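Long-range contacts in virulence sensor protein BvgS (Bordetella pertussis, PDB 6ZJ8), which is a sensor histidine kinase of the virulence control system, whose PAS domain, the part described here, probably takes part in passing the signal to the kinase: residues A[94-99]-A[126-131]; A[87-92]-A[116-121]; A[28-33]-A[46-51]; A[36-41]-A[133-138]. One frame throughout, in Å; residues are numbered along the deposited sequence.

Contact 1: residues A[94-99]-A[126-131]; sequences AEREPR and GELKGI
Apolar packing at this surface contact centres on Leu128. Its CB points toward the loop 94-99, and its CG stands anti to the carbonyl carbon (chi1 -57°). CD1 is the leading methyl. It lies 3.8 Å from Arg96 CG and 3.9 Å from Glu95 O, so it meets both aliphatic chain and loop backbone. Arg96 runs extended from CG to NE and crosses the leucine obliquely. The extended chain carries the guanidinium alongside the leucine, with Leu128 CD1 over one face and NH1 3.7 Å from Leu128 CG. Polar contact is slight. Arg96 NH1 donates to Gly126 O over 3.4 Å at 147°, a weak bond. The carbonyl sits at the edge of the guanidinium, near its plane. The arginine therefore spans the leucine with its chain and reaches the turn beyond it with its tip. The contact is plain packing at the surface of the PAS fold. It ties the loop between helix 79-87 and strand 99-107 to the start of strand 128-137. Strand 110-122 lies between these two strands in the sheet, and Arg99 and Lys129 pair with its backbone.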
loop_
_atom_site.group_PDB
_atom_site.type_symbol
_atom_site.label_atom_id
_atom_site.label_comp_id
_atom_site.label_asym_id
_atom_site.label_seq_id
_atom_site.Cartn_x
_atom_site.Cartn_y
_atom_site.Cartn_z
ATOM N N ALA A 94 -9.666 4.191 16.220
ATOM C CA ALA A 94 -10.151 2.813 16.232
ATOM C C ALA A 94 -11.446 2.682 15.426
ATOM O O ALA A 94 -12.538 2.476 15.958
ATOM C CB ALA A 94 -10.350 2.329 17.674
ATOM N N GLU A 95 -11.288 2.808 14.111
ATOM C CA GLU A 95 -12.421 2.703 13.202
ATOM C C GLU A 95 -12.726 1.243 12.897
ATOM O O GLU A 95 -11.820 0.441 12.648
ATOM C CB GLU A 95 -12.143 3.463 11.905
ATOM C CG GLU A 95 -13.264 3.345 10.882
ATOM C CD GLU A 95 -13.399 4.570 9.997
ATOM O OE1 GLU A 95 -12.571 5.497 10.120
ATOM O OE2 GLU A 95 -14.342 4.608 9.179
ATOM N N ARG A 96 -14.014 0.903 12.913
ATOM C CA ARG A 96 -14.476 -0.460 12.695
ATOM C C ARG A 96 -15.078 -0.668 11.311
ATOM O O ARG A 96 -15.699 -1.708 11.068
ATOM C CB ARG A 96 -15.509 -0.839 13.758
ATOM C CG ARG A 96 -15.017 -0.705 15.186
ATOM C CD ARG A 96 -16.096 -1.124 16.170
ATOM N NE ARG A 96 -15.702 -0.889 17.557
ATOM C CZ ARG A 96 -15.032 -1.756 18.311
ATOM N NH1 ARG A 96 -14.667 -2.935 17.823
ATOM N NH2 ARG A 96 -14.727 -1.440 19.562
ATOM N N GLU A 97 -14.911 0.287 10.404
ATOM C CA GLU A 97 -15.541 0.243 9.094
ATOM C C GLU A 97 -14.513 0.545 8.016
ATOM O O GLU A 97 -13.551 1.280 8.261
ATOM C CB GLU A 97 -16.695 1.255 9.023
ATOM C CG GLU A 97 -17.650 1.050 7.861
ATOM C CD GLU A 97 -18.961 1.790 8.044
ATOM O OE1 GLU A 97 -19.120 2.478 9.075
ATOM O OE2 GLU A 97 -19.836 1.679 7.160
ATOM N N PRO A 98 -14.676 -0.020 6.818
ATOM C CA PRO A 98 -13.732 0.284 5.737
ATOM C C PRO A 98 -13.648 1.776 5.454
ATOM O O PRO A 98 -14.603 2.528 5.661
ATOM C CB PRO A 98 -14.311 -0.478 4.539
ATOM C CG PRO A 98 -15.041 -1.618 5.149
ATOM C CD PRO A 98 -15.624 -1.082 6.430
ATOM N N ARG A 99 -12.482 2.196 4.970
ATOM C CA ARG A 99 -12.235 3.573 4.572
ATOM C C ARG A 99 -11.780 3.616 3.120
ATOM O O ARG A 99 -11.104 2.704 2.635
ATOM C CB ARG A 99 -11.171 4.234 5.453
ATOM C CG ARG A 99 -11.662 4.686 6.813
ATOM C CD ARG A 99 -10.557 5.418 7.555
ATOM N NE ARG A 99 -10.169 6.652 6.874
ATOM C CZ ARG A 99 -9.031 7.304 7.088
ATOM N NH1 ARG A 99 -8.147 6.840 7.959
ATOM N NH2 ARG A 99 -8.771 8.420 6.421
ATOM N N GLY A 126 -14.798 -9.422 18.789
ATOM C CA GLY A 126 -14.908 -7.988 18.603
ATOM C C GLY A 126 -13.644 -7.209 18.876
ATOM O O GLY A 126 -13.701 -5.980 18.986
ATOM N N GLU A 127 -12.501 -7.882 18.977
ATOM C CA GLU A 127 -11.240 -7.258 19.361
ATOM C C GLU A 127 -10.468 -6.889 18.098
ATOM O O GLU A 127 -9.996 -7.771 17.374
ATOM C CB GLU A 127 -10.433 -8.205 20.245
ATOM C CG GLU A 127 -9.469 -7.522 21.196
ATOM C CD GLU A 127 -8.817 -8.504 22.150
ATOM O OE1 GLU A 127 -8.926 -9.726 21.913
ATOM O OE2 GLU A 127 -8.200 -8.054 23.138
ATOM N N LEU A 128 -10.340 -5.591 17.839
ATOM C CA LEU A 128 -9.590 -5.131 16.679
ATOM C C LEU A 128 -8.096 -5.320 16.907
ATOM O O LEU A 128 -7.583 -5.073 18.002
ATOM C CB LEU A 128 -9.892 -3.661 16.396
ATOM C CG LEU A 128 -11.357 -3.289 16.156
ATOM C CD1 LEU A 128 -11.454 -1.826 15.756
ATOM C CD2 LEU A 128 -11.988 -4.182 15.098
ATOM N N LYS A 129 -7.394 -5.759 15.857
ATOM C CA LYS A 129 -5.963 -6.007 15.936
ATOM C C LYS A 129 -5.140 -5.251 14.904
ATOM O O LYS A 129 -3.941 -5.057 15.127
ATOM C CB LYS A 129 -5.672 -7.510 15.786
ATOM C CG LYS A 129 -6.291 -8.378 16.874
ATOM C CD LYS A 129 -5.717 -8.064 18.248
ATOM C CE LYS A 129 -6.412 -8.866 19.335
ATOM N NZ LYS A 129 -5.998 -8.431 20.697
ATOM N N GLY A 130 -5.731 -4.820 13.797
ATOM C CA GLY A 130 -4.975 -4.069 12.814
ATOM C C GLY A 130 -5.847 -3.676 11.644
ATOM O O GLY A 130 -7.075 -3.765 11.697
ATOM N N ILE A 131 -5.185 -3.234 10.578
ATOM C CA ILE A 131 -5.850 -2.853 9.340
ATOM C C ILE A 131 -5.112 -3.485 8.170
ATOM O O ILE A 131 -3.881 -3.597 8.184
ATOM C CB ILE A 131 -5.916 -1.320 9.166
ATOM C CG1 ILE A 131 -4.515 -0.706 9.215
ATOM C CG2 ILE A 131 -6.806 -0.703 10.234
ATOM C CD1 ILE A 131 -4.315 0.412 8.221
#

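Contact 2: residues A[87-92]-A[116-121]; sequences FLLTRV and QWTIPY
The end of helix 79-87 and the loop after it pack here on strand 110-122 of the PAS-fold antiparallel sheet. Leu88 is the first residue to leave the helical conformation. Gln116 supplies the polar link. Its CG is anti to the carbonyl carbon (chi1 -54°), and the chain is extended beyond CG, which carries the amide to the helix end. NE2 donates to Phe87 O at 2.8 Å, but the bond is bent (141°) and weak. The same nitrogen makes a second weak bond to Glu86 O, so one buried amide serves two carbonyls of the last helical turn. Leu89 supplies the apolar link. Its CB points toward the strand and its two methyls split between two residues. CD2 packs along Gln116, 3.4 Å from OE1 and 3.8 Å from CB. CD1 lies 3.8 Å from Thr118 CG2, the methyl that stands anti to the carbonyl carbon. Leu89 thus crosses both strand side chains obliquely, on the same side of the sheet. On this side Gln116 also touches Trp135 of strand 128-137, and Thr118 touches Tyr38 of strand 37-41. The Phe87 ring meets Trp135 and Phe57 rather than segment 116-121, while Leu88 packs on Tyr38.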
loop_
_atom_site.group_PDB
_atom_site.type_symbol
_atom_site.label_atom_id
_atom_site.label_comp_id
_atom_site.label_asym_id
_atom_site.label_seq_id
_atom_site.Cartn_x
_atom_site.Cartn_y
_atom_site.Cartn_z
ATOM N N PHE A 87 0.997 7.970 0.871
ATOM C CA PHE A 87 0.210 6.895 0.279
ATOM C C PHE A 87 -0.724 6.233 1.283
ATOM O O PHE A 87 -1.753 5.675 0.887
ATOM C CB PHE A 87 1.132 5.836 -0.324
ATOM C CG PHE A 87 1.816 6.277 -1.582
ATOM C CD1 PHE A 87 3.035 6.929 -1.530
ATOM C CD2 PHE A 87 1.239 6.039 -2.817
ATOM C CE1 PHE A 87 3.666 7.334 -2.690
ATOM C CE2 PHE A 87 1.866 6.439 -3.979
ATOM C CZ PHE A 87 3.079 7.087 -3.917
ATOM N N LEU A 88 -0.384 6.272 2.567
ATOM C CA LEU A 88 -1.204 5.644 3.590
ATOM C C LEU A 88 -2.313 6.590 4.033
ATOM O O LEU A 88 -2.362 7.761 3.648
ATOM C CB LEU A 88 -0.345 5.237 4.786
ATOM C CG LEU A 88 0.825 4.311 4.456
ATOM C CD1 LEU A 88 1.771 4.233 5.633
ATOM C CD2 LEU A 88 0.329 2.929 4.080
ATOM N N LEU A 89 -3.214 6.066 4.855
ATOM C CA LEU A 89 -4.303 6.836 5.429
ATOM C C LEU A 89 -4.040 7.075 6.911
ATOM O O LEU A 89 -3.379 6.275 7.579
ATOM C CB LEU A 89 -5.642 6.119 5.247
ATOM C CG LEU A 89 -6.113 5.943 3.802
ATOM C CD1 LEU A 89 -7.486 5.294 3.767
ATOM C CD2 LEU A 89 -6.133 7.277 3.071
ATOM N N THR A 90 -4.565 8.189 7.413
ATOM C CA THR A 90 -4.368 8.548 8.810
ATOM C C THR A 90 -5.002 7.502 9.723
ATOM O O THR A 90 -5.940 6.792 9.345
ATOM C CB THR A 90 -4.964 9.930 9.091
ATOM O OG1 THR A 90 -4.555 10.846 8.068
ATOM C CG2 THR A 90 -4.491 10.452 10.439
ATOM N N ARG A 91 -4.473 7.409 10.940
ATOM C CA ARG A 91 -4.919 6.421 11.923
ATOM C C ARG A 91 -6.092 7.012 12.697
ATOM O O ARG A 91 -5.910 7.858 13.577
ATOM C CB ARG A 91 -3.765 6.034 12.843
ATOM C CG ARG A 91 -4.027 4.809 13.710
ATOM C CD ARG A 91 -2.763 4.343 14.427
ATOM N NE ARG A 91 -2.226 5.356 15.334
ATOM C CZ ARG A 91 -2.652 5.557 16.578
ATOM N NH1 ARG A 91 -3.635 4.820 17.080
ATOM N NH2 ARG A 91 -2.095 6.503 17.322
ATOM N N VAL A 92 -7.305 6.564 12.368
ATOM C CA VAL A 92 -8.507 7.101 12.997
ATOM C C VAL A 92 -8.741 6.413 14.340
ATOM O O VAL A 92 -8.257 5.309 14.603
ATOM C CB VAL A 92 -9.729 6.945 12.069
ATOM C CG1 VAL A 92 -10.957 7.615 12.669
ATOM C CG2 VAL A 92 -9.431 7.526 10.695
ATOM N N GLN A 116 -6.986 5.003 -2.371
ATOM C CA GLN A 116 -6.506 4.424 -1.125
ATOM C C GLN A 116 -7.643 3.751 -0.364
ATOM O O GLN A 116 -8.795 4.189 -0.421
ATOM C CB GLN A 116 -5.870 5.505 -0.247
ATOM C CG GLN A 116 -4.780 6.309 -0.935
ATOM C CD GLN A 116 -4.523 7.635 -0.251
ATOM O OE1 GLN A 116 -5.432 8.451 -0.096
ATOM N NE2 GLN A 116 -3.283 7.858 0.166
ATOM N N TRP A 117 -7.306 2.690 0.368
ATOM C CA TRP A 117 -8.316 1.916 1.078
ATOM C C TRP A 117 -7.705 1.245 2.299
ATOM O O TRP A 117 -6.505 0.965 2.340
ATOM C CB TRP A 117 -8.939 0.860 0.158
ATOM C CG TRP A 117 -7.933 -0.108 -0.384
ATOM C CD1 TRP A 117 -7.146 0.061 -1.483
ATOM C CD2 TRP A 117 -7.603 -1.394 0.152
ATOM N NE1 TRP A 117 -6.346 -1.039 -1.667
ATOM C CE2 TRP A 117 -6.608 -1.948 -0.675
ATOM C CE3 TRP A 117 -8.053 -2.131 1.252
ATOM C CZ2 TRP A 117 -6.057 -3.206 -0.441
ATOM C CZ3 TRP A 117 -7.504 -3.380 1.486
ATOM C CH2 TRP A 117 -6.517 -3.905 0.642
ATOM N N THR A 118 -8.552 0.989 3.299
ATOM C CA THR A 118 -8.155 0.226 4.473
ATOM C C THR A 118 -9.354 -0.560 4.985
ATOM O O THR A 118 -10.486 -0.070 4.951
ATOM C CB THR A 118 -7.613 1.122 5.596
ATOM O OG1 THR A 118 -8.620 2.055 6.002
ATOM C CG2 THR A 118 -6.374 1.878 5.138
ATOM N N ILE A 119 -9.093 -1.780 5.461
ATOM C CA ILE A 119 -10.109 -2.634 6.051
ATOM C C ILE A 119 -9.615 -3.042 7.440
ATOM O O ILE A 119 -8.531 -3.624 7.551
ATOM C CB ILE A 119 -10.396 -3.887 5.208
ATOM C CG1 ILE A 119 -10.743 -3.519 3.762
ATOM C CG2 ILE A 119 -11.533 -4.691 5.830
ATOM C CD1 ILE A 119 -12.152 -3.026 3.584
ATOM N N PRO A 120 -10.351 -2.773 8.509
ATOM C CA PRO A 120 -9.935 -3.269 9.824
ATOM C C PRO A 120 -10.378 -4.708 10.048
ATOM O O PRO A 120 -11.320 -5.208 9.429
ATOM C CB PRO A 120 -10.624 -2.314 10.807
ATOM C CG PRO A 120 -11.739 -1.657 10.037
ATOM C CD PRO A 120 -11.625 -2.036 8.582
ATOM N N TYR A 121 -9.666 -5.377 10.953
ATOM C CA TYR A 121 -9.922 -6.778 11.254
ATOM C C TYR A 121 -9.695 -7.026 12.738
ATOM O O TYR A 121 -9.065 -6.228 13.435
ATOM C CB TYR A 121 -9.022 -7.709 10.428
ATOM C CG TYR A 121 -7.555 -7.593 10.771
ATOM C CD1 TYR A 121 -7.004 -8.334 11.809
ATOM C CD2 TYR A 121 -6.720 -6.740 10.062
ATOM C CE1 TYR A 121 -5.668 -8.229 12.131
ATOM C CE2 TYR A 121 -5.379 -6.629 10.376
ATOM C CZ TYR A 121 -4.859 -7.377 11.412
ATOM O OH TYR A 121 -3.524 -7.272 11.731
#

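Contact 3: residues A[28-33]-A[46-51]; sequences VLIDGT and MLLCND
Two straight hydrogen bonds and a small apolar patch join the end of helix 17-31 to segment 46-51. Asp51 N donates to Ile30 O at 2.8 Å and 162°, in the carbonyl plane. Asn50 ND2 donates to Thr33 OG1 at 2.7 Å and 169°, with the hydroxyl in the amide plane. Leu48 CD1 lies 3.8 Å from Leu29 CD2 and 4.2 Å from Ile30 CD1. Asp31 OD1 approaches Asp51 OD2 to 2.5 Å. One of these acids probably holds a proton, and Asp31 OD2 has a salt bridge to Arg27. In the next shell, Thr33 OG1 donates to Leu29 O at 2.7 Å from above the carbonyl plane. This fixes the hydroxyl that receives the Asn50 amide. Asn50 CG takes the crowded position between N and the carbonyl carbon (chi1 64°). There ND2 also bonds Asn35 O, and OD1 accepts from Ile37 N and Tyr53 N. The buried amide is thus gripped at both ends, and the Tyr53 bond makes Asn50 the N-cap of helix 51-57. The helix end thus meets Leu48 of edge strand 46-49 and the turn into helix 51-57. The strand pairs with 37-41 through a classic beta bulge, Leu47 and Leu48 opposite Val39.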
loop_
_atom_site.group_PDB
_atom_site.type_symbol
_atom_site.label_atom_id
_atom_site.label_comp_id
_atom_site.label_asym_id
_atom_site.label_seq_id
_atom_site.Cartn_x
_atom_site.Cartn_y
_atom_site.Cartn_z
ATOM N N VAL A 28 2.752 -15.747 -3.880
ATOM C CA VAL A 28 1.861 -15.017 -4.775
ATOM C C VAL A 28 1.450 -13.690 -4.153
ATOM O O VAL A 28 1.419 -12.652 -4.828
ATOM C CB VAL A 28 0.633 -15.880 -5.120
ATOM C CG1 VAL A 28 -0.323 -15.107 -6.011
ATOM C CG2 VAL A 28 1.066 -17.169 -5.791
ATOM N N LEU A 29 1.129 -13.697 -2.858
ATOM C CA LEU A 29 0.613 -12.492 -2.218
ATOM C C LEU A 29 1.648 -11.374 -2.216
ATOM O O LEU A 29 1.303 -10.197 -2.383
ATOM C CB LEU A 29 0.170 -12.810 -0.790
ATOM C CG LEU A 29 -0.136 -11.603 0.098
ATOM C CD1 LEU A 29 -1.193 -10.718 -0.546
ATOM C CD2 LEU A 29 -0.587 -12.064 1.472
ATOM N N ILE A 30 2.917 -11.716 -2.033
ATOM C CA ILE A 30 3.976 -10.729 -1.868
ATOM C C ILE A 30 4.727 -10.484 -3.169
ATOM O O ILE A 30 4.976 -9.337 -3.540
ATOM C CB ILE A 30 4.931 -11.171 -0.735
ATOM C CG1 ILE A 30 4.222 -11.021 0.614
ATOM C CG2 ILE A 30 6.218 -10.364 -0.777
ATOM C CD1 ILE A 30 4.902 -11.737 1.747
ATOM N N ASP A 31 5.095 -11.547 -3.880
ATOM C CA ASP A 31 5.836 -11.418 -5.126
ATOM C C ASP A 31 4.941 -11.377 -6.357
ATOM O O ASP A 31 5.457 -11.208 -7.467
ATOM C CB ASP A 31 6.830 -12.576 -5.287
ATOM C CG ASP A 31 8.037 -12.449 -4.384
ATOM O OD1 ASP A 31 8.301 -11.335 -3.886
ATOM O OD2 ASP A 31 8.733 -13.470 -4.185
ATOM N N GLY A 32 3.628 -11.530 -6.202
ATOM C CA GLY A 32 2.780 -11.706 -7.364
ATOM C C GLY A 32 1.427 -11.031 -7.311
ATOM O O GLY A 32 0.455 -11.550 -7.871
ATOM N N THR A 33 1.338 -9.883 -6.648
ATOM C CA THR A 33 0.133 -9.074 -6.703
ATOM C C THR A 33 0.471 -7.693 -7.243
ATOM O O THR A 33 1.470 -7.091 -6.817
ATOM C CB THR A 33 -0.543 -8.955 -5.323
ATOM O OG1 THR A 33 0.408 -8.535 -4.337
ATOM C CG2 THR A 33 -1.139 -10.291 -4.911
ATOM N N MET A 46 4.192 -2.346 10.820
ATOM C CA MET A 46 3.898 -2.963 9.532
ATOM C C MET A 46 4.230 -4.451 9.586
ATOM O O MET A 46 5.382 -4.830 9.831
ATOM C CB MET A 46 4.691 -2.271 8.426
ATOM C CG MET A 46 4.256 -0.836 8.162
ATOM S SD MET A 46 2.752 -0.731 7.174
ATOM C CE MET A 46 3.410 -1.056 5.544
ATOM N N LEU A 47 3.223 -5.290 9.349
ATOM C CA LEU A 47 3.389 -6.738 9.384
ATOM C C LEU A 47 3.644 -7.346 8.015
ATOM O O LEU A 47 4.362 -8.346 7.917
ATOM C CB LEU A 47 2.142 -7.394 9.982
ATOM C CG LEU A 47 1.694 -6.837 11.331
ATOM C CD1 LEU A 47 0.470 -7.586 11.819
ATOM C CD2 LEU A 47 2.824 -6.918 12.341
ATOM N N LEU A 48 3.070 -6.774 6.962
ATOM C CA LEU A 48 3.199 -7.335 5.628
ATOM C C LEU A 48 3.110 -6.213 4.609
ATOM O O LEU A 48 2.402 -5.223 4.809
ATOM C CB LEU A 48 2.115 -8.387 5.360
ATOM C CG LEU A 48 2.122 -9.063 3.988
ATOM C CD1 LEU A 48 1.666 -10.507 4.115
ATOM C CD2 LEU A 48 1.232 -8.324 2.998
ATOM N N CYS A 49 3.848 -6.380 3.515
ATOM C CA CYS A 49 3.753 -5.481 2.373
ATOM C C CYS A 49 4.303 -6.212 1.160
ATOM O O CYS A 49 5.371 -6.828 1.239
ATOM C CB CYS A 49 4.515 -4.175 2.624
ATOM S SG CYS A 49 6.113 -4.371 3.425
ATOM N N ASN A 50 3.569 -6.161 0.053
ATOM C CA ASN A 50 3.984 -6.867 -1.147
ATOM C C ASN A 50 5.033 -6.051 -1.900
ATOM O O ASN A 50 5.404 -4.943 -1.503
ATOM C CB ASN A 50 2.771 -7.179 -2.019
ATOM C CG ASN A 50 2.082 -5.932 -2.542
ATOM O OD1 ASN A 50 2.342 -4.817 -2.083
ATOM N ND2 ASN A 50 1.180 -6.120 -3.497
ATOM N N ASP A 51 5.527 -6.617 -3.004
ATOM C CA ASP A 51 6.578 -5.952 -3.768
ATOM C C ASP A 51 6.062 -4.711 -4.482
ATOM O O ASP A 51 6.838 -3.789 -4.752
ATOM C CB ASP A 51 7.182 -6.923 -4.778
ATOM C CG ASP A 51 7.939 -8.053 -4.119
ATOM O OD1 ASP A 51 8.163 -7.990 -2.890
ATOM O OD2 ASP A 51 8.311 -9.005 -4.833
#

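Contact 4: residues A[36-41]-A[133-138]; sequences PIYVRD and GGWIDI
Strands 37-41 and 133-137 pair antiparallel, and the tight part lies at Pro36, Tyr38 and the two glycines. Tyr38 and Gly133 are a hydrogen-bonded pair: Tyr38 N to Gly133 O is 2.7 Å, and Gly133 N to Tyr38 O is 3.0 Å. Ile37 and Gly134 form the adjoining non-hydrogen-bonded pair, with CA atoms 4.1 Å apart. The longest backbone link, Trp135 N to Pro36 O, is a weak bond of 3.3 Å. Tyr38 CG stands in the crowded position (chi1 57°), which folds the ring over Gly133. Gly133 CA makes a CH-pi contact 3.9 Å from the Tyr38 ring centroid. Tyr38 CE2 comes within 3.2 Å of Gly134 N, and Pro36 O within 3.3 Å of Gly134 CA in a CA-H...O contact. Pro36 lies across the Trp135 indole. Its CB is 3.7 Å from the centroid of the six-membered ring, and Tyr38 CE2 meets the indole edge. On the looser side, partly exposed Val39 and Ile136 point their CB atoms away from the opposite strand. Asp137, beyond the pairing, caps helix 138-155 through Glu140 N. The chemistry implies a join held by backbone bonds and aromatic-aliphatic contact, with bare glycines at the closest approach.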
loop_
_atom_site.group_PDB
_atom_site.type_symbol
_atom_site.label_atom_id
_atom_site.label_comp_id
_atom_site.label_asym_id
_atom_site.label_seq_id
_atom_site.Cartn_x
_atom_site.Cartn_y
_atom_site.Cartn_z
ATOM N N PRO A 36 -0.211 -2.283 -4.686
ATOM C CA PRO A 36 0.344 -2.260 -3.326
ATOM C C PRO A 36 -0.684 -2.672 -2.284
ATOM O O PRO A 36 -1.833 -2.225 -2.306
ATOM C CB PRO A 36 0.770 -0.799 -3.147
ATOM C CG PRO A 36 1.082 -0.337 -4.525
ATOM C CD PRO A 36 0.092 -1.039 -5.419
ATOM N N ILE A 37 -0.254 -3.530 -1.363
ATOM C CA ILE A 37 -1.078 -3.930 -0.230
ATOM C C ILE A 37 -0.163 -4.130 0.968
ATOM O O ILE A 37 0.974 -4.591 0.828
ATOM C CB ILE A 37 -1.894 -5.206 -0.527
ATOM C CG1 ILE A 37 -2.817 -5.519 0.654
ATOM C CG2 ILE A 37 -0.976 -6.385 -0.786
ATOM C CD1 ILE A 37 -3.736 -6.683 0.416
ATOM N N TYR A 38 -0.667 -3.772 2.147
ATOM C CA TYR A 38 0.084 -3.883 3.386
ATOM C C TYR A 38 -0.856 -4.310 4.503
ATOM O O TYR A 38 -2.081 -4.307 4.353
ATOM C CB TYR A 38 0.760 -2.557 3.754
ATOM C CG TYR A 38 -0.223 -1.413 3.883
ATOM C CD1 TYR A 38 -0.876 -1.162 5.084
ATOM C CD2 TYR A 38 -0.510 -0.595 2.800
ATOM C CE1 TYR A 38 -1.782 -0.119 5.202
ATOM C CE2 TYR A 38 -1.413 0.447 2.908
ATOM C CZ TYR A 38 -2.048 0.678 4.108
ATOM O OH TYR A 38 -2.946 1.716 4.210
ATOM N N VAL A 39 -0.265 -4.680 5.635
ATOM C CA VAL A 39 -1.001 -4.971 6.857
ATOM C C VAL A 39 -0.290 -4.277 8.009
ATOM O O VAL A 39 0.913 -4.477 8.211
ATOM C CB VAL A 39 -1.113 -6.483 7.122
ATOM C CG1 VAL A 39 -1.825 -6.732 8.439
ATOM C CG2 VAL A 39 -1.844 -7.163 5.977
ATOM N N ARG A 40 -1.032 -3.468 8.759
ATOM C CA ARG A 40 -0.495 -2.694 9.870
ATOM C C ARG A 40 -1.285 -3.020 11.129
ATOM O O ARG A 40 -2.519 -2.998 11.113
ATOM C CB ARG A 40 -0.556 -1.196 9.558
ATOM C CG ARG A 40 -0.171 -0.298 10.712
ATOM C CD ARG A 40 0.266 1.077 10.228
ATOM N NE ARG A 40 -0.690 1.689 9.310
ATOM C CZ ARG A 40 -0.664 2.970 8.951
ATOM N NH1 ARG A 40 0.265 3.784 9.439
ATOM N NH2 ARG A 40 -1.570 3.444 8.108
ATOM N N ASP A 41 -0.575 -3.326 12.213
ATOM C CA ASP A 41 -1.230 -3.720 13.450
ATOM C C ASP A 41 -1.818 -2.496 14.150
ATOM O O ASP A 41 -1.763 -1.369 13.651
ATOM C CB ASP A 41 -0.253 -4.470 14.357
ATOM C CG ASP A 41 0.837 -3.575 14.925
ATOM O OD1 ASP A 41 0.871 -2.370 14.603
ATOM O OD2 ASP A 41 1.668 -4.088 15.702
ATOM N N GLY A 133 -4.598 -2.711 4.138
ATOM C CA GLY A 133 -4.753 -1.535 3.306
ATOM C C GLY A 133 -3.865 -1.576 2.083
ATOM O O GLY A 133 -3.094 -2.515 1.869
ATOM N N GLY A 134 -3.991 -0.526 1.280
ATOM C CA GLY A 134 -3.215 -0.402 0.065
ATOM C C GLY A 134 -3.769 0.720 -0.789
ATOM O O GLY A 134 -4.560 1.544 -0.326
ATOM N N TRP A 135 -3.342 0.734 -2.048
ATOM C CA TRP A 135 -3.832 1.743 -2.975
ATOM C C TRP A 135 -3.692 1.231 -4.401
ATOM O O TRP A 135 -2.985 0.257 -4.669
ATOM C CB TRP A 135 -3.088 3.073 -2.798
ATOM C CG TRP A 135 -1.624 3.003 -3.102
ATOM C CD1 TRP A 135 -1.028 3.197 -4.315
ATOM C CD2 TRP A 135 -0.566 2.728 -2.176
ATOM N NE1 TRP A 135 0.335 3.059 -4.201
ATOM C CE2 TRP A 135 0.645 2.771 -2.898
ATOM C CE3 TRP A 135 -0.524 2.450 -0.806
ATOM C CZ2 TRP A 135 1.882 2.545 -2.298
ATOM C CZ3 TRP A 135 0.708 2.227 -0.212
ATOM C CH2 TRP A 135 1.892 2.275 -0.958
ATOM N N ILE A 136 -4.391 1.906 -5.311
ATOM C CA ILE A 136 -4.352 1.616 -6.738
ATOM C C ILE A 136 -3.899 2.880 -7.453
ATOM O O ILE A 136 -4.468 3.957 -7.238
ATOM C CB ILE A 136 -5.723 1.158 -7.270
ATOM C CG1 ILE A 136 -6.258 -0.018 -6.452
ATOM C CG2 ILE A 136 -5.626 0.784 -8.755
ATOM C CD1 ILE A 136 -7.661 -0.418 -6.827
ATOM N N ASP A 137 -2.880 2.753 -8.294
ATOM C CA ASP A 137 -2.386 3.886 -9.073
ATOM C C ASP A 137 -3.337 4.105 -10.245
ATOM O O ASP A 137 -3.308 3.370 -11.234
ATOM C CB ASP A 137 -0.957 3.628 -9.538
ATOM C CG ASP A 137 -0.309 4.858 -10.143
ATOM O OD1 ASP A 137 -1.041 5.733 -10.653
ATOM O OD2 ASP A 137 0.935 4.950 -10.115
ATOM N N ILE A 138 -4.192 5.125 -10.127
ATOM C CA ILE A 138 -5.170 5.404 -11.175
ATOM C C ILE A 138 -4.483 5.991 -12.400
ATOM O O ILE A 138 -4.825 5.661 -13.542
ATOM C CB ILE A 138 -6.269 6.341 -10.643
ATOM C CG1 ILE A 138 -6.930 5.751 -9.394
ATOM C CG2 ILE A 138 -7.309 6.618 -11.727
ATOM C CD1 ILE A 138 -7.615 4.414 -9.623
#

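How the contacts relate
All four contacts lie in one PAS fold built on an antiparallel sheet of strand order 2-1-5-4-3. Contact 4 is central, about 2 Å from the chain's centre, and pairs an early strand with the last one. Contacts 1 and 2 are nested inside the loop it closes, and their segments alternate along the chain. Contact 3 comes before both and crosses contact 4. Centres of contacts 2 and 4 are about 8 Å apart, those of contacts 1 and 3 about 21 Å. Contacts 1 and 4 share strand 128-137. Contact 3 includes the end of helix 17-31, and contact 4 leads into helix 138-155, consistent with a domain that relays signals between its flanking helices.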